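Local coordinates for protein acetyltransferase (Bacillus cereus, PDB 1Y9W) that probably transfers an acyl group, as expected of a GNAT-family acetyltransferase, and is built as a dimer of two identical chains, at residues D103-Q108 and E125-G130; T56-F61 and H65-W70; Q83-I88 and H116-Y121; V44-E47 and I51-G54. All coordinates share one frame; numbering follows the deposited sequence.

In the fold
All four contacts reach the mixed six-stranded sheet of the GNAT fold. Along the chain contact 4 comes first, then contact 2; both are hairpin pairings and share strand 51-60, with centres about 18 Å apart. Contacts 3 and 1 alternate their segments further on. Contact 3 packs helix 80-94 against the loop that leads into strand 119-124, its centre about 11 Å from that of contact 2, where Ile66 touches both Leu85 and Tyr118. Contact 1 joins the end of strand 99-105 to a loop, its centre about 28 Å from that of contact 4. Every contact also meets the second subunit, so the elements that build the sheet contribute to the dimer as well.

Contact 1 (D103-Q108 and E125-G130); sequences DSFSFQ and EDHPKG
Phe105, the last residue of strand 99-105, turns its ring toward the loop 125-130 and touches it. CE1 lies 3.5 Å from the carbonyl O of His127, which sits at the ring edge and close to the ring plane, a placement that matches a weakly polar C-H to oxygen approach. The same CE1 comes within 3.6 Å of Pro128 CD. The edge of the Phe105 ring also points at the face of the His127 imidazole in an offset edge-to-face pair, with ring centroids 5.8 Å apart and planes at 64°. CG of Phe105 stands anti to the carbonyl carbon (chi1 -78°), which sends the ring across to the loop. The backbone behind it is fixed by a turn: Phe105 N donates to Gln108 OE1 at 3.0 Å, and Gln108 N to Phe105 O at 2.9 Å. Ser106 adds little across the contact, but its OG bonds to the backbone N of Ser132. Phe107 then brings CE2 to 4.1 Å from Pro128 CD, which lies at the edge of its ring, while Phe105 CB sits over the rim of one face. Pro128 follows a cis peptide bond; its CD meets both phenylalanines, its CG only Phe107 CE2. Nearby, the His127 ring meets His63 of the second subunit, and Pro128 packs on Phe61 of that chain. With no hydrogen bond between the segments, dispersion and weak C-H to oxygen and edge-to-face terms hold them together.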
loop_
_atom_site.group_PDB
_atom_site.type_symbol
_atom_site.label_atom_id
_atom_site.label_comp_id
_atom_site.label_asym_id
_atom_site.label_seq_id
_atom_site.Cartn_x
_atom_site.Cartn_y
_atom_site.Cartn_z
ATOM N N ASP A 103 1.367 2.362 8.129
ATOM C CA ASP A 103 0.369 3.400 8.311
ATOM C C ASP A 103 -0.625 2.841 9.302
ATOM O O ASP A 103 -0.712 1.625 9.486
ATOM C CB ASP A 103 -0.329 3.776 7.001
ATOM C CG ASP A 103 -1.117 2.634 6.399
ATOM O OD1 ASP A 103 -0.590 1.979 5.473
ATOM O OD2 ASP A 103 -2.261 2.399 6.851
ATOM N N SER A 104 -1.356 3.733 9.957
ATOM C CA SER A 104 -2.326 3.323 10.953
ATOM C C SER A 104 -3.463 4.337 10.989
ATOM O O SER A 104 -3.228 5.540 11.081
ATOM C CB SER A 104 -1.636 3.253 12.321
ATOM O OG SER A 104 -2.482 2.702 13.311
ATOM N N PHE A 105 -4.693 3.847 10.895
ATOM C CA PHE A 105 -5.861 4.708 10.953
ATOM C C PHE A 105 -6.048 5.132 12.404
ATOM O O PHE A 105 -5.524 4.493 13.318
ATOM C CB PHE A 105 -7.093 3.957 10.456
ATOM C CG PHE A 105 -7.169 3.849 8.963
ATOM C CD1 PHE A 105 -7.636 4.912 8.202
ATOM C CD2 PHE A 105 -6.756 2.695 8.312
ATOM C CE1 PHE A 105 -7.693 4.829 6.806
ATOM C CE2 PHE A 105 -6.808 2.603 6.921
ATOM C CZ PHE A 105 -7.279 3.675 6.167
ATOM N N SER A 106 -6.782 6.218 12.608
ATOM C CA SER A 106 -7.049 6.732 13.941
ATOM C C SER A 106 -7.692 5.673 14.839
ATOM O O SER A 106 -7.491 5.674 16.056
ATOM C CB SER A 106 -7.955 7.967 13.848
ATOM O OG SER A 106 -9.040 7.738 12.962
ATOM N N PHE A 107 -8.456 4.756 14.252
ATOM C CA PHE A 107 -9.109 3.721 15.054
ATOM C C PHE A 107 -8.250 2.462 15.233
ATOM O O PHE A 107 -8.741 1.434 15.702
ATOM C CB PHE A 107 -10.467 3.365 14.425
ATOM C CG PHE A 107 -10.384 2.983 12.979
ATOM C CD1 PHE A 107 -9.978 1.708 12.603
ATOM C CD2 PHE A 107 -10.687 3.909 11.989
ATOM C CE1 PHE A 107 -9.874 1.361 11.261
ATOM C CE2 PHE A 107 -10.587 3.572 10.638
ATOM C CZ PHE A 107 -10.178 2.293 10.274
ATOM N N GLN A 108 -6.971 2.556 14.865
ATOM C CA GLN A 108 -6.039 1.437 14.980
ATOM C C GLN A 108 -4.851 1.755 15.889
ATOM O O GLN A 108 -3.743 1.265 15.668
ATOM C CB GLN A 108 -5.493 1.050 13.611
ATOM C CG GLN A 108 -6.530 0.697 12.576
ATOM C CD GLN A 108 -5.887 0.239 11.282
ATOM O OE1 GLN A 108 -4.970 0.887 10.763
ATOM N NE2 GLN A 108 -6.367 -0.879 10.746
ATOM N N GLU A 125 -6.345 13.436 6.421
ATOM C CA GLU A 125 -7.429 13.822 7.318
ATOM C C GLU A 125 -8.793 13.372 6.791
ATOM O O GLU A 125 -9.003 13.281 5.587
ATOM C CB GLU A 125 -7.416 15.339 7.490
ATOM C CG GLU A 125 -6.095 15.875 8.015
ATOM C CD GLU A 125 -5.917 15.658 9.507
ATOM O OE1 GLU A 125 -6.742 14.938 10.122
ATOM O OE2 GLU A 125 -4.942 16.217 10.064
ATOM N N ASP A 126 -9.721 13.097 7.699
ATOM C CA ASP A 126 -11.068 12.669 7.325
ATOM C C ASP A 126 -11.132 11.566 6.264
ATOM O O ASP A 126 -11.699 11.754 5.180
ATOM C CB ASP A 126 -11.889 13.863 6.846
ATOM C CG ASP A 126 -13.357 13.724 7.184
ATOM O OD1 ASP A 126 -13.733 12.695 7.786
ATOM O OD2 ASP A 126 -14.132 14.648 6.858
ATOM N N HIS A 127 -10.548 10.419 6.585
ATOM C CA HIS A 127 -10.564 9.270 5.694
ATOM C C HIS A 127 -10.261 8.023 6.503
ATOM O O HIS A 127 -9.216 7.942 7.139
ATOM C CB HIS A 127 -9.522 9.381 4.590
ATOM C CG HIS A 127 -9.354 8.111 3.810
ATOM N ND1 HIS A 127 -8.152 7.441 3.721
ATOM C CD2 HIS A 127 -10.250 7.359 3.131
ATOM C CE1 HIS A 127 -8.316 6.330 3.023
ATOM N NE2 HIS A 127 -9.580 6.256 2.654
ATOM N N PRO A 128 -11.211 7.074 6.559
ATOM C CA PRO A 128 -12.509 7.214 5.886
ATOM C C PRO A 128 -13.238 8.357 6.598
ATOM O O PRO A 128 -12.766 8.831 7.632
ATOM C CB PRO A 128 -13.170 5.851 6.108
ATOM C CG PRO A 128 -12.563 5.386 7.413
ATOM C CD PRO A 128 -11.112 5.789 7.276
ATOM N N LYS A 129 -14.365 8.799 6.055
ATOM C CA LYS A 129 -15.101 9.905 6.655
ATOM C C LYS A 129 -15.308 9.685 8.142
ATOM O O LYS A 129 -15.844 8.652 8.560
ATOM C CB LYS A 129 -16.454 10.088 5.960
ATOM C CG LYS A 129 -17.189 11.353 6.409
ATOM C CD LYS A 129 -18.454 11.635 5.596
ATOM C CE LYS A 129 -19.583 10.659 5.934
ATOM N NZ LYS A 129 -20.043 10.814 7.347
ATOM N N GLY A 130 -14.873 10.660 8.935
ATOM C CA GLY A 130 -15.013 10.574 10.380
ATOM C C GLY A 130 -13.789 10.017 11.090
ATOM O O GLY A 130 -13.785 9.850 12.310
#

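Contact 2 (T56-F61 and H65-W70); sequences TGTMYF and HIDFLW
Thr56 faces both Asp67 and Phe68, a classic beta bulge of the kind GNAT folds commonly carry, in the hairpin of strands 51-60 and 63-71. The evidence is Thr56 N, which donates to Phe68 O at 2.8 Å, and Thr56 O, which accepts from Asp67 N at 2.9 Å and from Phe68 N at 3.2 Å, together with the near-helical backbone of Asp67 (phi -83°, psi -47°). Beyond the bulge the register moves by one: Gly57 and Ile66 form a non-hydrogen-bonded pair, Thr58 and His65 a hydrogen-bonded one. Packing is tight at Gly57, whose CA lies 3.0 Å from His65 O and 3.2 Å from Asp67 OD2. Thr58 CG2 also comes to 3.0 Å from Asp67 OD2, the side chains at about a right angle. On the face to which Gly57 belongs, Ile66 turns toward helix 80-94.

Looser are the water-bridged threonine hydroxyls and the carboxylate. One water links Thr56 OG1 to Asp67 OD2, a second Thr58 OG1 to Asp67 OD1, and each donates to the carboxylate. Thr56 OG1 also meets the Phe68 ring edge. His65 ND1 donates to Asp67 OD1 at 2.9 Å, from 41° out of the carboxylate plane.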
loop_
_atom_site.group_PDB
_atom_site.type_symbol
_atom_site.label_atom_id
_atom_site.label_comp_id
_atom_site.label_asym_id
_atom_site.label_seq_id
_atom_site.Cartn_x
_atom_site.Cartn_y
_atom_site.Cartn_z
ATOM N N THR A 56 2.718 -9.117 10.241
ATOM C CA THR A 56 3.150 -9.506 8.904
ATOM C C THR A 56 3.623 -8.267 8.164
ATOM O O THR A 56 3.118 -7.165 8.390
ATOM C CB THR A 56 2.005 -10.158 8.084
ATOM O OG1 THR A 56 1.074 -9.147 7.670
ATOM C CG2 THR A 56 1.263 -11.201 8.927
ATOM N N GLY A 57 4.595 -8.452 7.281
ATOM C CA GLY A 57 5.120 -7.342 6.508
ATOM C C GLY A 57 5.793 -7.884 5.269
ATOM O O GLY A 57 5.897 -9.104 5.106
ATOM N N THR A 58 6.226 -6.996 4.381
ATOM C CA THR A 58 6.913 -7.428 3.168
ATOM C C THR A 58 8.137 -6.541 2.998
ATOM O O THR A 58 8.095 -5.343 3.312
ATOM C CB THR A 58 6.033 -7.310 1.897
ATOM O OG1 THR A 58 6.088 -5.972 1.410
ATOM C CG2 THR A 58 4.577 -7.671 2.191
ATOM N N MET A 59 9.225 -7.140 2.519
ATOM C CA MET A 59 10.476 -6.424 2.314
ATOM C C MET A 59 10.857 -6.309 0.837
ATOM O O MET A 59 10.580 -7.200 0.030
ATOM C CB MET A 59 11.616 -7.128 3.057
ATOM C CG MET A 59 11.486 -7.159 4.570
ATOM S SD MET A 59 12.899 -7.967 5.353
ATOM C CE MET A 59 12.367 -9.656 5.170
ATOM N N TYR A 60 11.491 -5.192 0.499
ATOM C CA TYR A 60 11.982 -4.925 -0.848
ATOM C C TYR A 60 12.595 -3.528 -0.844
ATOM O O TYR A 60 12.285 -2.730 0.037
ATOM C CB TYR A 60 10.867 -5.036 -1.895
ATOM C CG TYR A 60 9.715 -4.074 -1.744
ATOM C CD1 TYR A 60 8.555 -4.441 -1.068
ATOM C CD2 TYR A 60 9.762 -2.811 -2.333
ATOM C CE1 TYR A 60 7.468 -3.574 -0.993
ATOM C CE2 TYR A 60 8.683 -1.941 -2.261
ATOM C CZ TYR A 60 7.544 -2.329 -1.596
ATOM O OH TYR A 60 6.477 -1.472 -1.552
ATOM N N PHE A 61 13.471 -3.236 -1.806
ATOM C CA PHE A 61 14.134 -1.930 -1.846
ATOM C C PHE A 61 14.866 -1.729 -0.531
ATOM O O PHE A 61 15.204 -0.604 -0.150
ATOM C CB PHE A 61 13.113 -0.805 -2.015
ATOM C CG PHE A 61 12.606 -0.659 -3.409
ATOM C CD1 PHE A 61 13.183 -1.376 -4.451
ATOM C CD2 PHE A 61 11.583 0.237 -3.693
ATOM C CE1 PHE A 61 12.754 -1.198 -5.758
ATOM C CE2 PHE A 61 11.146 0.423 -5.001
ATOM C CZ PHE A 61 11.735 -0.295 -6.038
ATOM N N HIS A 65 7.862 -3.016 5.229
ATOM C CA HIS A 65 6.594 -2.328 5.364
ATOM C C HIS A 65 5.742 -3.262 6.189
ATOM O O HIS A 65 5.536 -4.413 5.802
ATOM C CB HIS A 65 5.915 -2.074 4.015
ATOM C CG HIS A 65 4.569 -1.427 4.148
ATOM N ND1 HIS A 65 3.420 -2.144 4.409
ATOM C CD2 HIS A 65 4.203 -0.123 4.150
ATOM C CE1 HIS A 65 2.406 -1.310 4.569
ATOM N NE2 HIS A 65 2.855 -0.077 4.417
ATOM N N ILE A 66 5.279 -2.788 7.338
ATOM C CA ILE A 66 4.441 -3.614 8.192
ATOM C C ILE A 66 3.003 -3.508 7.706
ATOM O O ILE A 66 2.399 -2.441 7.745
ATOM C CB ILE A 66 4.538 -3.180 9.663
ATOM C CG1 ILE A 66 5.980 -3.352 10.150
ATOM C CG2 ILE A 66 3.594 -4.027 10.518
ATOM C CD1 ILE A 66 6.198 -2.923 11.573
ATOM N N ASP A 67 2.468 -4.636 7.245
ATOM C CA ASP A 67 1.117 -4.711 6.699
ATOM C C ASP A 67 0.031 -4.859 7.740
ATOM O O ASP A 67 -0.985 -4.169 7.695
ATOM C CB ASP A 67 1.031 -5.878 5.722
ATOM C CG ASP A 67 2.068 -5.791 4.622
ATOM O OD1 ASP A 67 2.191 -4.711 4.007
ATOM O OD2 ASP A 67 2.760 -6.797 4.366
ATOM N N PHE A 68 0.236 -5.780 8.672
ATOM C CA PHE A 68 -0.747 -6.007 9.719
ATOM C C PHE A 68 -0.111 -6.416 11.040
ATOM O O PHE A 68 0.860 -7.177 11.081
ATOM C CB PHE A 68 -1.726 -7.097 9.285
ATOM C CG PHE A 68 -2.484 -6.763 8.044
ATOM C CD1 PHE A 68 -3.631 -5.990 8.106
ATOM C CD2 PHE A 68 -2.030 -7.199 6.807
ATOM C CE1 PHE A 68 -4.322 -5.654 6.958
ATOM C CE2 PHE A 68 -2.710 -6.870 5.649
ATOM C CZ PHE A 68 -3.863 -6.091 5.725
ATOM N N LEU A 69 -0.672 -5.896 12.121
ATOM C CA LEU A 69 -0.212 -6.233 13.457
ATOM C C LEU A 69 -1.463 -6.395 14.304
ATOM O O LEU A 69 -2.277 -5.475 14.420
ATOM C CB LEU A 69 0.678 -5.132 14.028
ATOM C CG LEU A 69 1.359 -5.536 15.332
ATOM C CD1 LEU A 69 2.594 -4.696 15.536
ATOM C CD2 LEU A 69 0.394 -5.375 16.487
ATOM N N TRP A 70 -1.622 -7.574 14.888
ATOM C CA TRP A 70 -2.796 -7.842 15.698
ATOM C C TRP A 70 -2.463 -8.588 16.978
ATOM O O TRP A 70 -1.557 -9.417 17.017
ATOM C CB TRP A 70 -3.803 -8.662 14.888
ATOM C CG TRP A 70 -5.000 -9.091 15.674
ATOM C CD1 TRP A 70 -6.090 -8.333 15.991
ATOM C CD2 TRP A 70 -5.220 -10.378 16.260
ATOM N NE1 TRP A 70 -6.977 -9.069 16.738
ATOM C CE2 TRP A 70 -6.467 -10.329 16.918
ATOM C CE3 TRP A 70 -4.482 -11.567 16.297
ATOM C CZ2 TRP A 70 -6.993 -11.427 17.603
ATOM C CZ3 TRP A 70 -5.008 -12.659 16.981
ATOM C CH2 TRP A 70 -6.249 -12.578 17.623
HETATM O O HOH W 1 1.834 -9.276 4.513
HETATM O O HOH W 2 3.648 -4.080 1.492
#

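Contact 3 (Q83-I88 and H116-Y121); sequences QLLHEI and HGYREY
The imidazole of His116, which packs on Leu85, is held through both of its nitrogens: ND1 bonds to the carbonyl O of Phe112, and NE2 to Ser82 OG near the start of the same helix that carries Leu85. These two bonds fix the rotation of the ring, and Leu85 then lies against its base. Leu85 CD2 stands 3.8 Å from His116 CB and the same distance from His116 CG. The contact joins helix 80-94, the crossover helix between the parallel strands 63-71 and 99-105 of the GNAT fold, to the chain that leads into strand 119-124. That beta-alpha-beta unit is the part of the fold where relatives commonly bind the acyl-CoA cofactor. His116 and Tyr118 meet the same methyl, CD2, from neighbouring directions. Tyr118 CE2 lies 3.9 Å from Leu85 CD2, and Tyr118 OH 3.8 Å from Leu85 CD1, the two side chains running past each other in opposite directions. With CG of Leu85 anti to its N (chi1 -173°), the branch is directed toward 116-121, and chi2 (59°) turns CD2 to both aromatic residues and CD1 to Tyr118 OH. Tyr118 OH makes a weak hydrogen bond to Glu89 OE2, and the Tyr118 side chain also touches Ile66, Ile100 and Leu102 of the sheet. Leu85 touches Ile66 as well.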
loop_
_atom_site.group_PDB
_atom_site.type_symbol
_atom_site.label_atom_id
_atom_site.label_comp_id
_atom_site.label_asym_id
_atom_site.label_seq_id
_atom_site.Cartn_x
_atom_site.Cartn_y
_atom_site.Cartn_z
ATOM N N GLN A 83 6.357 -6.650 21.672
ATOM C CA GLN A 83 7.274 -7.768 21.493
ATOM C C GLN A 83 7.412 -8.148 20.010
ATOM O O GLN A 83 8.519 -8.383 19.504
ATOM C CB GLN A 83 6.729 -8.956 22.279
ATOM C CG GLN A 83 7.752 -9.832 22.957
ATOM C CD GLN A 83 7.096 -11.007 23.673
ATOM O OE1 GLN A 83 6.171 -10.828 24.474
ATOM N NE2 GLN A 83 7.570 -12.214 23.385
ATOM N N LEU A 84 6.275 -8.225 19.324
ATOM C CA LEU A 84 6.247 -8.579 17.911
ATOM C C LEU A 84 6.887 -7.500 17.048
ATOM O O LEU A 84 7.610 -7.791 16.091
ATOM C CB LEU A 84 4.800 -8.806 17.469
ATOM C CG LEU A 84 4.191 -10.089 18.025
ATOM C CD1 LEU A 84 2.665 -10.030 17.980
ATOM C CD2 LEU A 84 4.732 -11.252 17.226
ATOM N N LEU A 85 6.611 -6.249 17.386
ATOM C CA LEU A 85 7.157 -5.135 16.631
ATOM C C LEU A 85 8.669 -5.129 16.777
ATOM O O LEU A 85 9.393 -5.071 15.791
ATOM C CB LEU A 85 6.575 -3.822 17.151
ATOM C CG LEU A 85 6.922 -2.558 16.372
ATOM C CD1 LEU A 85 6.437 -2.696 14.938
ATOM C CD2 LEU A 85 6.267 -1.366 17.043
ATOM N N HIS A 86 9.143 -5.192 18.014
ATOM C CA HIS A 86 10.576 -5.195 18.261
ATOM C C HIS A 86 11.241 -6.355 17.526
ATOM O O HIS A 86 12.293 -6.202 16.901
ATOM C CB HIS A 86 10.851 -5.320 19.758
ATOM C CG HIS A 86 12.301 -5.498 20.087
ATOM N ND1 HIS A 86 13.233 -4.493 19.921
ATOM C CD2 HIS A 86 12.990 -6.582 20.520
ATOM C CE1 HIS A 86 14.432 -4.952 20.237
ATOM N NE2 HIS A 86 14.312 -6.218 20.602
ATOM N N GLU A 87 10.604 -7.516 17.593
ATOM C CA GLU A 87 11.121 -8.714 16.961
ATOM C C GLU A 87 11.178 -8.642 15.443
ATOM O O GLU A 87 12.145 -9.098 14.828
ATOM C CB GLU A 87 10.274 -9.918 17.358
ATOM C CG GLU A 87 10.968 -11.236 17.096
ATOM C CD GLU A 87 11.485 -11.880 18.374
ATOM O OE1 GLU A 87 12.086 -11.160 19.209
ATOM O OE2 GLU A 87 11.291 -13.109 18.539
ATOM N N ILE A 88 10.151 -8.085 14.816
ATOM C CA ILE A 88 10.200 -8.045 13.372
ATOM C C ILE A 88 11.149 -6.956 12.884
ATOM O O ILE A 88 11.683 -7.056 11.783
ATOM C CB ILE A 88 8.798 -7.889 12.748
ATOM C CG1 ILE A 88 8.836 -8.407 11.300
ATOM C CG2 ILE A 88 8.342 -6.443 12.838
ATOM C CD1 ILE A 88 7.489 -8.476 10.598
ATOM N N HIS A 116 6.566 3.913 19.963
ATOM C CA HIS A 116 7.660 3.016 19.643
ATOM C C HIS A 116 8.701 3.569 18.694
ATOM O O HIS A 116 9.317 2.816 17.948
ATOM C CB HIS A 116 7.121 1.696 19.098
ATOM C CG HIS A 116 6.596 0.783 20.162
ATOM N ND1 HIS A 116 5.408 1.015 20.820
ATOM C CD2 HIS A 116 7.134 -0.322 20.732
ATOM C CE1 HIS A 116 5.238 0.093 21.754
ATOM N NE2 HIS A 116 6.272 -0.729 21.720
ATOM N N GLY A 117 8.899 4.882 18.719
ATOM C CA GLY A 117 9.918 5.481 17.874
ATOM C C GLY A 117 9.596 5.742 16.414
ATOM O O GLY A 117 10.500 6.034 15.624
ATOM N N TYR A 118 8.324 5.631 16.041
ATOM C CA TYR A 118 7.926 5.891 14.666
ATOM C C TYR A 118 7.535 7.353 14.535
ATOM O O TYR A 118 6.878 7.916 15.408
ATOM C CB TYR A 118 6.766 4.979 14.271
ATOM C CG TYR A 118 7.219 3.572 13.939
ATOM C CD1 TYR A 118 7.615 3.230 12.642
ATOM C CD2 TYR A 118 7.302 2.596 14.928
ATOM C CE1 TYR A 118 8.083 1.949 12.344
ATOM C CE2 TYR A 118 7.774 1.311 14.638
ATOM C CZ TYR A 118 8.161 0.998 13.347
ATOM O OH TYR A 118 8.628 -0.265 13.069
ATOM N N ARG A 119 7.971 7.972 13.445
ATOM C CA ARG A 119 7.677 9.372 13.198
ATOM C C ARG A 119 6.584 9.466 12.142
ATOM O O ARG A 119 6.690 8.864 11.076
ATOM C CB ARG A 119 8.944 10.098 12.713
ATOM C CG ARG A 119 8.744 11.575 12.412
ATOM C CD ARG A 119 10.006 12.206 11.847
ATOM N NE ARG A 119 10.307 11.740 10.498
ATOM C CZ ARG A 119 9.793 12.271 9.393
ATOM N NH1 ARG A 119 8.956 13.294 9.477
ATOM N NH2 ARG A 119 10.105 11.773 8.204
ATOM N N GLU A 120 5.527 10.209 12.444
ATOM C CA GLU A 120 4.434 10.376 11.497
ATOM C C GLU A 120 4.929 11.344 10.425
ATOM O O GLU A 120 5.237 12.495 10.724
ATOM C CB GLU A 120 3.211 10.948 12.215
ATOM C CG GLU A 120 2.015 11.202 11.318
ATOM C CD GLU A 120 0.889 11.907 12.051
ATOM O OE1 GLU A 120 0.279 11.280 12.940
ATOM O OE2 GLU A 120 0.628 13.092 11.749
ATOM N N TYR A 121 5.017 10.889 9.182
ATOM C CA TYR A 121 5.500 11.760 8.123
ATOM C C TYR A 121 4.389 12.325 7.253
ATOM O O TYR A 121 4.618 13.210 6.430
ATOM C CB TYR A 121 6.532 11.013 7.263
ATOM C CG TYR A 121 5.984 9.884 6.410
ATOM C CD1 TYR A 121 5.423 10.138 5.163
ATOM C CD2 TYR A 121 6.046 8.559 6.846
ATOM C CE1 TYR A 121 4.942 9.099 4.363
ATOM C CE2 TYR A 121 5.563 7.514 6.056
ATOM C CZ TYR A 121 5.016 7.795 4.813
ATOM O OH TYR A 121 4.561 6.775 4.006
#

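Contact 4 (V44-E47 and I51-G54); sequences VKNE and IFGG
Val44 meets both Phe52 and Gly53, which makes this end of the hairpin a classic beta bulge. The backbone hydrogen bonds carry the evidence. Val44 N donates to Gly53 O at 2.8 Å. Val44 O accepts from Phe52 N at 2.9 Å and, more weakly, from Gly53 N at 3.5 Å. Phe52 has the backbone of a bulge residue (phi -89°, psi -20°), and past it the register moves by one, setting Lys45 against Ile51 as a non-hydrogen-bonded pair.

Apolar contacts are lighter. Val44 CG1 lies 4.1 Å from Phe52 CB, the two side chains at about a right angle, and Lys45 CB comes to 4.1 Å from Ile51 CA.

The Phe52 ring presents its edge to the first strand, where Lys45 CA and Val44 O lie near the ring plane. Asn46 ND2 stands 3.8 Å from Phe52 CE2, also at the edge, with amide and ring planes 89° apart. Asn46 OD1 is bonded to Lys50 N, which ties the amide to the hairpin turn.

Charged groups act across the dimer. Lys45 NZ forms a salt bridge with Glu13 of the second subunit, and Phe52 takes part in a cation-pi contact with Lys4 of that chain.

Strand 38-45 is outermost in its own chain, yet Val44 and Lys45 pair with an antiparallel strand of the second subunit, so the sheet continues across the interface. Helix 80-94 covers one side through Leu84, which touches Val44, and strand 63-71 joins from the other flank of strand 51-60 through the backbones of Gly54 and Trp70.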
loop_
_atom_site.group_PDB
_atom_site.type_symbol
_atom_site.label_atom_id
_atom_site.label_comp_id
_atom_site.label_asym_id
_atom_site.label_seq_id
_atom_site.Cartn_x
_atom_site.Cartn_y
_atom_site.Cartn_z
ATOM N N VAL A 44 2.578 -15.301 17.841
ATOM C CA VAL A 44 2.723 -15.730 19.219
ATOM C C VAL A 44 1.602 -16.746 19.317
ATOM O O VAL A 44 0.450 -16.408 19.058
ATOM C CB VAL A 44 2.441 -14.597 20.205
ATOM C CG1 VAL A 44 2.289 -15.162 21.604
ATOM C CG2 VAL A 44 3.572 -13.578 20.160
ATOM N N LYS A 45 1.921 -17.988 19.666
ATOM C CA LYS A 45 0.884 -19.008 19.759
ATOM C C LYS A 45 1.259 -20.131 20.707
ATOM O O LYS A 45 2.367 -20.150 21.250
ATOM C CB LYS A 45 0.614 -19.589 18.376
ATOM C CG LYS A 45 1.793 -20.324 17.781
ATOM C CD LYS A 45 1.394 -20.981 16.473
ATOM C CE LYS A 45 2.568 -21.666 15.814
ATOM N NZ LYS A 45 2.205 -22.285 14.506
ATOM N N ASN A 46 0.327 -21.059 20.919
ATOM C CA ASN A 46 0.584 -22.201 21.784
ATOM C C ASN A 46 0.665 -23.452 20.919
ATOM O O ASN A 46 0.414 -23.397 19.710
ATOM C CB ASN A 46 -0.511 -22.353 22.845
ATOM C CG ASN A 46 -1.893 -22.532 22.245
ATOM O OD1 ASN A 46 -2.029 -22.838 21.063
ATOM N ND2 ASN A 46 -2.925 -22.357 23.066
ATOM N N GLU A 47 1.013 -24.577 21.532
ATOM C CA GLU A 47 1.157 -25.833 20.801
ATOM C C GLU A 47 -0.083 -26.252 20.009
ATOM O O GLU A 47 0.039 -26.818 18.918
ATOM C CB GLU A 47 1.553 -26.957 21.763
ATOM C CG GLU A 47 2.094 -28.203 21.070
ATOM C CD GLU A 47 3.313 -27.896 20.215
ATOM O OE1 GLU A 47 4.250 -27.243 20.736
ATOM O OE2 GLU A 47 3.336 -28.306 19.030
ATOM N N ILE A 51 -3.659 -18.565 18.126
ATOM C CA ILE A 51 -2.857 -17.381 17.847
ATOM C C ILE A 51 -3.288 -16.224 18.728
ATOM O O ILE A 51 -4.396 -15.713 18.614
ATOM C CB ILE A 51 -2.981 -16.991 16.358
ATOM C CG1 ILE A 51 -2.482 -18.159 15.501
ATOM C CG2 ILE A 51 -2.191 -15.708 16.071
ATOM C CD1 ILE A 51 -2.688 -17.975 14.017
ATOM N N PHE A 52 -2.385 -15.825 19.610
ATOM C CA PHE A 52 -2.610 -14.740 20.555
ATOM C C PHE A 52 -2.201 -13.399 19.970
ATOM O O PHE A 52 -2.637 -12.357 20.445
ATOM C CB PHE A 52 -1.809 -15.003 21.832
ATOM C CG PHE A 52 -2.260 -16.224 22.587
ATOM C CD1 PHE A 52 -3.317 -16.149 23.491
ATOM C CD2 PHE A 52 -1.647 -17.458 22.372
ATOM C CE1 PHE A 52 -3.759 -17.286 24.171
ATOM C CE2 PHE A 52 -2.079 -18.607 23.044
ATOM C CZ PHE A 52 -3.135 -18.523 23.944
ATOM N N GLY A 53 -1.359 -13.427 18.942
ATOM C CA GLY A 53 -0.924 -12.196 18.318
ATOM C C GLY A 53 -0.036 -12.493 17.132
ATOM O O GLY A 53 0.456 -13.609 16.988
ATOM N N GLY A 54 0.166 -11.502 16.270
ATOM C CA GLY A 54 1.015 -11.708 15.111
ATOM C C GLY A 54 1.276 -10.421 14.362
ATOM O O GLY A 54 0.616 -9.401 14.602
#